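Local coordinates for protein transcriptional regulator AcuR (Rhodobacter sphaeroides 2.4.1, PDB 3BRU) that represses transcription of its own operon as a TetR-family DNA-binding regulator, probably by binding two operator sequences in the promoter, at residues A[118-121]-A[122-126]; A[150-153]-A[154-157]; A[181-184]-A[185-189]. All blocks are in the same frame, centred on the assembly; numbering follows the deposited sequence.

Interaction 1 (A[118-121]-A[122-126]); sequences GMAR and HGFRR
The side chains of M119 and F124 cross at about a right angle where helix 104-120 ends. M119 is selenomethionine. Its SE lies at the edge of the F124 ring, 5.4 Å from the centroid, a Met-aromatic contact. The bend at chi3 (72°) brings M119 CE to 3.6 Å from F124 CD1. A120 meets the same ring over a face: its CA makes a CH-pi contact 4.1 Å from the F124 centroid. The H122 ring lies between two arginines, with R121 CB over one face and R126 NH1 over the opposite one.

The backbone forms a Schellman motif with G123, at positive phi, as the C-prime residue. F124 N donates to M119 O at 2.9 Å, and G123 N makes a weak bond to A120 O at 3.4 Å. An alanine in place of F124 would probably leave M119 CE and A120 CA and CB without the ring they pack on.

M119 O also takes a weak bond from H122 N, at 3.4 Å. A water donates to M119 O at 2.7 Å and accepts from R126 N. The chemistry is thus that of a helix end: one carbonyl gathers three donors, one of them weak, while the F124 ring packs against M119 and A120.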
loop_
_atom_site.group_PDB
_atom_site.type_symbol
_atom_site.label_atom_id
_atom_site.label_comp_id
_atom_site.label_asym_id
_atom_site.label_seq_id
_atom_site.Cartn_x
_atom_site.Cartn_y
_atom_site.Cartn_z
ATOM N N GLY A 118 -16.635 0.152 -8.668
ATOM C CA GLY A 118 -16.363 1.537 -8.370
ATOM C C GLY A 118 -15.055 1.978 -8.991
ATOM O O GLY A 118 -15.010 2.985 -9.671
HETATM N N MSE A 119 -13.981 1.221 -8.764
HETATM C CA MSE A 119 -12.665 1.562 -9.335
HETATM C C MSE A 119 -12.652 1.565 -10.867
HETATM O O MSE A 119 -11.956 2.386 -11.475
HETATM C CB MSE A 119 -11.569 0.631 -8.832
HETATM C CG MSE A 119 -11.108 0.814 -7.395
HETATM SE SE MSE A 119 -9.478 -0.299 -7.210
HETATM C CE MSE A 119 -8.175 0.792 -8.284
ATOM N N ALA A 120 -13.393 0.637 -11.474
ATOM C CA ALA A 120 -13.492 0.504 -12.939
ATOM C C ALA A 120 -14.111 1.730 -13.654
ATOM O O ALA A 120 -13.832 1.955 -14.839
ATOM C CB ALA A 120 -14.270 -0.773 -13.302
ATOM N N ARG A 121 -14.930 2.511 -12.926
ATOM C CA ARG A 121 -15.595 3.707 -13.448
ATOM C C ARG A 121 -14.620 4.788 -13.868
ATOM O O ARG A 121 -14.932 5.606 -14.743
ATOM C CB ARG A 121 -16.453 4.344 -12.364
ATOM C CG ARG A 121 -17.760 3.784 -12.196
ATOM C CD ARG A 121 -18.530 4.535 -11.131
ATOM N NE ARG A 121 -19.357 3.564 -10.424
ATOM C CZ ARG A 121 -19.577 3.575 -9.122
ATOM N NH1 ARG A 121 -19.074 4.545 -8.382
ATOM N NH2 ARG A 121 -20.294 2.607 -8.566
ATOM N N HIS A 122 -13.478 4.850 -13.180
ATOM C CA HIS A 122 -12.499 5.869 -13.466
ATOM C C HIS A 122 -11.211 5.251 -13.926
ATOM O O HIS A 122 -10.146 5.732 -13.590
ATOM C CB HIS A 122 -12.275 6.775 -12.242
ATOM C CG HIS A 122 -13.542 7.347 -11.690
ATOM N ND1 HIS A 122 -14.270 8.326 -12.348
ATOM C CD2 HIS A 122 -14.252 7.030 -10.576
ATOM C CE1 HIS A 122 -15.367 8.596 -11.656
ATOM N NE2 HIS A 122 -15.375 7.830 -10.572
ATOM N N GLY A 123 -11.319 4.196 -14.714
ATOM C CA GLY A 123 -10.169 3.465 -15.249
ATOM C C GLY A 123 -9.103 2.959 -14.272
ATOM O O GLY A 123 -7.948 2.842 -14.667
ATOM N N PHE A 124 -9.471 2.661 -13.016
ATOM C CA PHE A 124 -8.492 2.263 -11.966
ATOM C C PHE A 124 -7.474 3.336 -11.606
ATOM O O PHE A 124 -6.437 3.020 -11.053
ATOM C CB PHE A 124 -7.809 0.920 -12.280
ATOM C CG PHE A 124 -8.794 -0.201 -12.422
ATOM C CD1 PHE A 124 -9.211 -0.918 -11.305
ATOM C CD2 PHE A 124 -9.373 -0.480 -13.653
ATOM C CE1 PHE A 124 -10.184 -1.906 -11.416
ATOM C CE2 PHE A 124 -10.342 -1.468 -13.777
ATOM C CZ PHE A 124 -10.740 -2.180 -12.637
ATOM N N ARG A 125 -7.784 4.598 -11.893
ATOM C CA ARG A 125 -6.922 5.729 -11.564
ATOM C C ARG A 125 -7.133 6.211 -10.114
ATOM O O ARG A 125 -6.320 6.956 -9.581
ATOM C CB ARG A 125 -7.178 6.876 -12.546
ATOM C CG ARG A 125 -6.631 6.617 -13.954
ATOM C CD ARG A 125 -6.879 7.809 -14.892
ATOM N NE ARG A 125 -8.325 8.108 -14.988
ATOM C CZ ARG A 125 -9.164 7.718 -15.962
ATOM N NH1 ARG A 125 -8.751 7.003 -17.018
ATOM N NH2 ARG A 125 -10.447 8.059 -15.869
ATOM N N ARG A 126 -8.218 5.769 -9.480
ATOM C CA ARG A 126 -8.542 6.205 -8.137
ATOM C C ARG A 126 -8.579 5.046 -7.165
ATOM O O ARG A 126 -9.283 4.033 -7.369
ATOM C CB ARG A 126 -9.884 6.924 -8.111
ATOM C CG ARG A 126 -9.899 8.263 -8.836
ATOM C CD ARG A 126 -11.267 8.941 -8.653
ATOM N NE ARG A 126 -11.361 10.052 -9.589
ATOM C CZ ARG A 126 -12.505 10.627 -9.942
ATOM N NH1 ARG A 126 -13.651 10.196 -9.425
ATOM N NH2 ARG A 126 -12.501 11.625 -10.820
HETATM O O HOH W 1 -10.697 4.308 -10.126
#

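Interaction 2 (A[150-153]-A[154-157]); sequences GVLE and TWQR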
loop_
_atom_site.group_PDB
_atom_site.type_symbol
_atom_site.label_atom_id
_atom_site.label_comp_id
_atom_site.label_asym_id
_atom_site.label_seq_id
_atom_site.Cartn_x
_atom_site.Cartn_y
_atom_site.Cartn_z
ATOM N N GLY A 150 -7.682 4.732 12.984
ATOM C CA GLY A 150 -9.046 4.614 13.490
ATOM C C GLY A 150 -10.002 4.060 12.451
ATOM O O GLY A 150 -10.799 3.155 12.752
ATOM N N VAL A 151 -9.932 4.584 11.227
ATOM C CA VAL A 151 -10.820 4.158 10.139
ATOM C C VAL A 151 -10.586 2.663 9.768
ATOM O O VAL A 151 -11.536 1.878 9.645
ATOM C CB VAL A 151 -10.601 5.053 8.909
ATOM C CG1 VAL A 151 -11.388 4.583 7.740
ATOM C CG2 VAL A 151 -10.939 6.539 9.231
ATOM N N LEU A 152 -9.318 2.286 9.610
ATOM C CA LEU A 152 -8.908 0.920 9.305
ATOM C C LEU A 152 -9.356 -0.098 10.364
ATOM O O LEU A 152 -9.813 -1.194 10.046
ATOM C CB LEU A 152 -7.376 0.877 9.156
ATOM C CG LEU A 152 -6.777 1.466 7.850
ATOM C CD1 LEU A 152 -5.234 1.723 7.955
ATOM C CD2 LEU A 152 -7.095 0.600 6.644
ATOM N N GLU A 153 -9.188 0.260 11.628
ATOM C CA GLU A 153 -9.645 -0.570 12.714
ATOM C C GLU A 153 -11.154 -0.716 12.712
ATOM O O GLU A 153 -11.646 -1.784 13.050
ATOM C CB GLU A 153 -9.106 -0.067 14.039
ATOM C CG GLU A 153 -7.688 -0.593 14.267
ATOM C CD GLU A 153 -6.940 0.178 15.345
ATOM O OE1 GLU A 153 -7.554 1.109 15.937
ATOM O OE2 GLU A 153 -5.739 -0.127 15.591
ATOM N N THR A 154 -11.889 0.311 12.304
ATOM C CA THR A 154 -13.332 0.165 12.139
ATOM C C THR A 154 -13.676 -0.878 11.091
ATOM O O THR A 154 -14.515 -1.760 11.331
ATOM C CB THR A 154 -14.026 1.517 11.778
ATOM O OG1 THR A 154 -13.822 2.422 12.866
ATOM C CG2 THR A 154 -15.570 1.351 11.544
ATOM N N TRP A 155 -13.030 -0.776 9.930
ATOM C CA TRP A 155 -13.234 -1.722 8.863
ATOM C C TRP A 155 -12.929 -3.154 9.308
ATOM O O TRP A 155 -13.698 -4.096 8.986
ATOM C CB TRP A 155 -12.396 -1.331 7.675
ATOM C CG TRP A 155 -12.770 -0.003 7.062
ATOM C CD1 TRP A 155 -13.921 0.738 7.279
ATOM C CD2 TRP A 155 -12.005 0.730 6.100
ATOM N NE1 TRP A 155 -13.893 1.892 6.522
ATOM C CE2 TRP A 155 -12.738 1.910 5.785
ATOM C CE3 TRP A 155 -10.762 0.505 5.464
ATOM C CZ2 TRP A 155 -12.260 2.868 4.878
ATOM C CZ3 TRP A 155 -10.290 1.455 4.550
ATOM C CH2 TRP A 155 -11.038 2.619 4.265
ATOM N N GLN A 156 -11.819 -3.314 10.039
ATOM C CA GLN A 156 -11.388 -4.592 10.586
ATOM C C GLN A 156 -12.373 -5.173 11.598
ATOM O O GLN A 156 -12.648 -6.356 11.564
ATOM C CB GLN A 156 -9.992 -4.444 11.228
ATOM C CG GLN A 156 -8.857 -4.408 10.222
ATOM C CD GLN A 156 -7.484 -4.089 10.828
ATOM O OE1 GLN A 156 -6.546 -3.804 10.086
ATOM N NE2 GLN A 156 -7.368 -4.114 12.164
ATOM N N ARG A 157 -12.907 -4.346 12.483
ATOM C CA ARG A 157 -13.936 -4.784 13.445
ATOM C C ARG A 157 -15.219 -5.272 12.750
ATOM O O ARG A 157 -15.868 -6.227 13.206
ATOM C CB ARG A 157 -14.327 -3.632 14.364
ATOM C CG ARG A 157 -13.787 -3.716 15.729
ATOM C CD ARG A 157 -14.299 -2.544 16.617
ATOM N NE ARG A 157 -13.545 -1.311 16.368
ATOM C CZ ARG A 157 -14.062 -0.207 15.832
ATOM N NH1 ARG A 157 -15.371 -0.128 15.502
ATOM N NH2 ARG A 157 -13.259 0.828 15.626
HETATM O O HOH W 2 -9.751 -3.616 14.591
#
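G150 meets T154 through its carbonyl. G150 O accepts two bonds from that one residue, from T154 N and from T154 OG1, each at 3.1 Å. The two donors reach the oxygen from opposite faces of its carbonyl plane. The hydroxyl can do this because OG1 stands beside the backbone N of T154 (chi1 -62°), turned back toward the preceding turn.

V151 comes next. Its side chain lies alongside W155 and points the same way. CG1 is anti to the backbone N (chi1 175°), which sets it over one face of the indole. V151 CG1 makes a CH-pi contact there, 3.9 Å from the centroid of the W155 six-membered ring. The closest side-chain atoms of the pair are V151 CG1 and W155 CZ2, at 3.4 Å. V151 O lies over a face of the indole as well, while it accepts from W155 N at 3.1 Å.

These are i to i+4 contacts within helix 143-167, part of the all-helical C-terminal domain of a TetR-family repressor. W155 faces the interior, where its ring meets those of F89 and W186. V130 of helix 129-135 touches V151, L152 and W155.

L152 approaches the indole obliquely, with L152 CD2 3.9 Å from W155 CE3. L152 O accepts from Q156 N at 2.9 Å. Q156 extends beyond CG, and its OE1 is hydrogen-bonded to R195 of the second subunit, on which L152 also packs.

E153 O accepts from R157 N at 2.9 Å. A water donates to this oxygen too and takes a weak bond from Q156 NE2. The guanidinium of R157 folds back through a bend at chi3, so that E153 O lies over one of its faces.

Interaction 3 (A[181-184]-A[185-189]); sequences LAEA and FWIGW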
loop_
_atom_site.group_PDB
_atom_site.type_symbol
_atom_site.label_atom_id
_atom_site.label_comp_id
_atom_site.label_asym_id
_atom_site.label_seq_id
_atom_site.Cartn_x
_atom_site.Cartn_y
_atom_site.Cartn_z
ATOM N N LEU A 181 -7.626 -12.839 10.799
ATOM C CA LEU A 181 -8.031 -12.937 9.404
ATOM C C LEU A 181 -8.576 -11.586 8.863
ATOM O O LEU A 181 -8.224 -11.161 7.750
ATOM C CB LEU A 181 -9.035 -14.065 9.268
ATOM C CG LEU A 181 -9.055 -14.692 7.882
ATOM C CD1 LEU A 181 -7.704 -15.278 7.542
ATOM C CD2 LEU A 181 -10.167 -15.727 7.847
ATOM N N ALA A 182 -9.356 -10.882 9.682
ATOM C CA ALA A 182 -9.864 -9.552 9.310
ATOM C C ALA A 182 -8.713 -8.573 9.069
ATOM O O ALA A 182 -8.781 -7.761 8.159
ATOM C CB ALA A 182 -10.818 -9.007 10.377
ATOM N N GLU A 183 -7.665 -8.650 9.912
ATOM C CA GLU A 183 -6.538 -7.795 9.772
ATOM C C GLU A 183 -5.763 -8.192 8.527
ATOM O O GLU A 183 -5.364 -7.322 7.751
ATOM C CB GLU A 183 -5.635 -7.818 11.012
ATOM C CG GLU A 183 -4.511 -6.784 10.879
ATOM C CD GLU A 183 -3.549 -6.757 12.047
ATOM O OE1 GLU A 183 -3.613 -7.679 12.897
ATOM O OE2 GLU A 183 -2.712 -5.824 12.106
ATOM N N ALA A 184 -5.531 -9.487 8.331
ATOM C CA ALA A 184 -4.852 -9.914 7.112
ATOM C C ALA A 184 -5.638 -9.529 5.851
ATOM O O ALA A 184 -5.017 -9.063 4.909
ATOM C CB ALA A 184 -4.537 -11.387 7.128
ATOM N N PHE A 185 -6.983 -9.673 5.839
ATOM C CA PHE A 185 -7.802 -9.160 4.720
ATOM C C PHE A 185 -7.530 -7.675 4.383
ATOM O O PHE A 185 -7.286 -7.351 3.223
ATOM C CB PHE A 185 -9.326 -9.355 4.910
ATOM C CG PHE A 185 -10.144 -8.854 3.728
ATOM C CD1 PHE A 185 -10.371 -9.676 2.631
ATOM C CD2 PHE A 185 -10.600 -7.543 3.669
ATOM C CE1 PHE A 185 -11.089 -9.207 1.509
ATOM C CE2 PHE A 185 -11.301 -7.063 2.548
ATOM C CZ PHE A 185 -11.552 -7.907 1.467
ATOM N N TRP A 186 -7.584 -6.789 5.378
ATOM C CA TRP A 186 -7.402 -5.352 5.122
ATOM C C TRP A 186 -5.968 -4.946 4.749
ATOM O O TRP A 186 -5.773 -4.033 3.904
ATOM C CB TRP A 186 -8.021 -4.480 6.246
ATOM C CG TRP A 186 -9.529 -4.491 6.089
ATOM C CD1 TRP A 186 -10.413 -5.271 6.767
ATOM C CD2 TRP A 186 -10.294 -3.766 5.108
ATOM N NE1 TRP A 186 -11.700 -5.071 6.279
ATOM C CE2 TRP A 186 -11.648 -4.154 5.262
ATOM C CE3 TRP A 186 -9.962 -2.820 4.113
ATOM C CZ2 TRP A 186 -12.682 -3.606 4.483
ATOM C CZ3 TRP A 186 -10.987 -2.295 3.320
ATOM C CH2 TRP A 186 -12.328 -2.689 3.518
ATOM N N ILE A 187 -4.976 -5.628 5.339
ATOM C CA ILE A 187 -3.569 -5.492 4.901
ATOM C C ILE A 187 -3.467 -5.846 3.393
ATOM O O ILE A 187 -2.937 -5.081 2.596
ATOM C CB ILE A 187 -2.583 -6.425 5.695
ATOM C CG1 ILE A 187 -2.382 -5.988 7.156
ATOM C CG2 ILE A 187 -1.252 -6.602 4.921
ATOM C CD1 ILE A 187 -1.630 -7.021 8.019
ATOM N N GLY A 188 -3.991 -7.000 3.013
ATOM C CA GLY A 188 -3.848 -7.475 1.642
ATOM C C GLY A 188 -4.659 -6.709 0.625
ATOM O O GLY A 188 -4.174 -6.428 -0.489
ATOM N N TRP A 189 -5.886 -6.352 1.007
ATOM C CA TRP A 189 -6.786 -5.577 0.119
ATOM C C TRP A 189 -6.296 -4.173 -0.224
ATOM O O TRP A 189 -6.435 -3.721 -1.320
ATOM C CB TRP A 189 -8.175 -5.529 0.733
ATOM C CG TRP A 189 -9.182 -4.819 -0.059
ATOM C CD1 TRP A 189 -9.789 -3.654 0.271
ATOM C CD2 TRP A 189 -9.719 -5.217 -1.321
ATOM N NE1 TRP A 189 -10.696 -3.293 -0.705
ATOM C CE2 TRP A 189 -10.664 -4.236 -1.700
ATOM C CE3 TRP A 189 -9.471 -6.292 -2.192
ATOM C CZ2 TRP A 189 -11.392 -4.311 -2.906
ATOM C CZ3 TRP A 189 -10.195 -6.367 -3.393
ATOM C CH2 TRP A 189 -11.141 -5.377 -3.735
#
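A182 O sits at the edge of the W186 indole, near its plane and 3.3 Å from W186 CD1. One face of the indole carries F185 CD2, 3.7 Å above the W186 plane and offset toward the rim. In turn W186 CD1 lies in the plane of the F185 ring, at its edge. F185 CZ reaches over a face of W189. This is one stretch of helix 178-199, in the helical C-terminal domain of the TetR fold.

The rings also meet other helices: F185 touches L108 and T112 of helix 104-120, and W186 meets W155 while its NE1 is hydrogen-bonded to T159.

E183 stretches out with CG anti to the backbone N (chi1 -174°), and its OE1 is hydrogen-bonded to S207 of the second subunit. I187 crosses it at a slant, I187 CD1 to E183 CG at 4.1 Å. A184 and I187 also touch the second subunit, on its T211 and G188.

Regular i to i+4 bonds run beneath these side chains. I187 N donates to E183 O at 3.0 Å, and G188 N to A184 O at 3.0 Å. F185 N donates to L181 O at 2.7 Å, with an N-H...O angle of 171°.

In the fold
The three contacts follow one another along the chain, all within the C-terminal domain. Interaction 1 closes helix 104-120, interaction 2 lies on helix 143-167 and interaction 3 on helix 178-199. The centres of interactions 2 and 3 are about 11 Å apart, and they touch: Q156 packs on A182, E183 and W186, and W155 on W186. Both also touch the second subunit, so these consecutive helices share in the dimer interface. Interaction 1 stands apart, with its centre about 23 Å from that of interaction 2 and about 22 Å from that of interaction 3. No other chain touches it. Instead R125 and R126 reach helix 31-45, so interaction 1 lies where the C-terminal domain meets the DNA-binding domain.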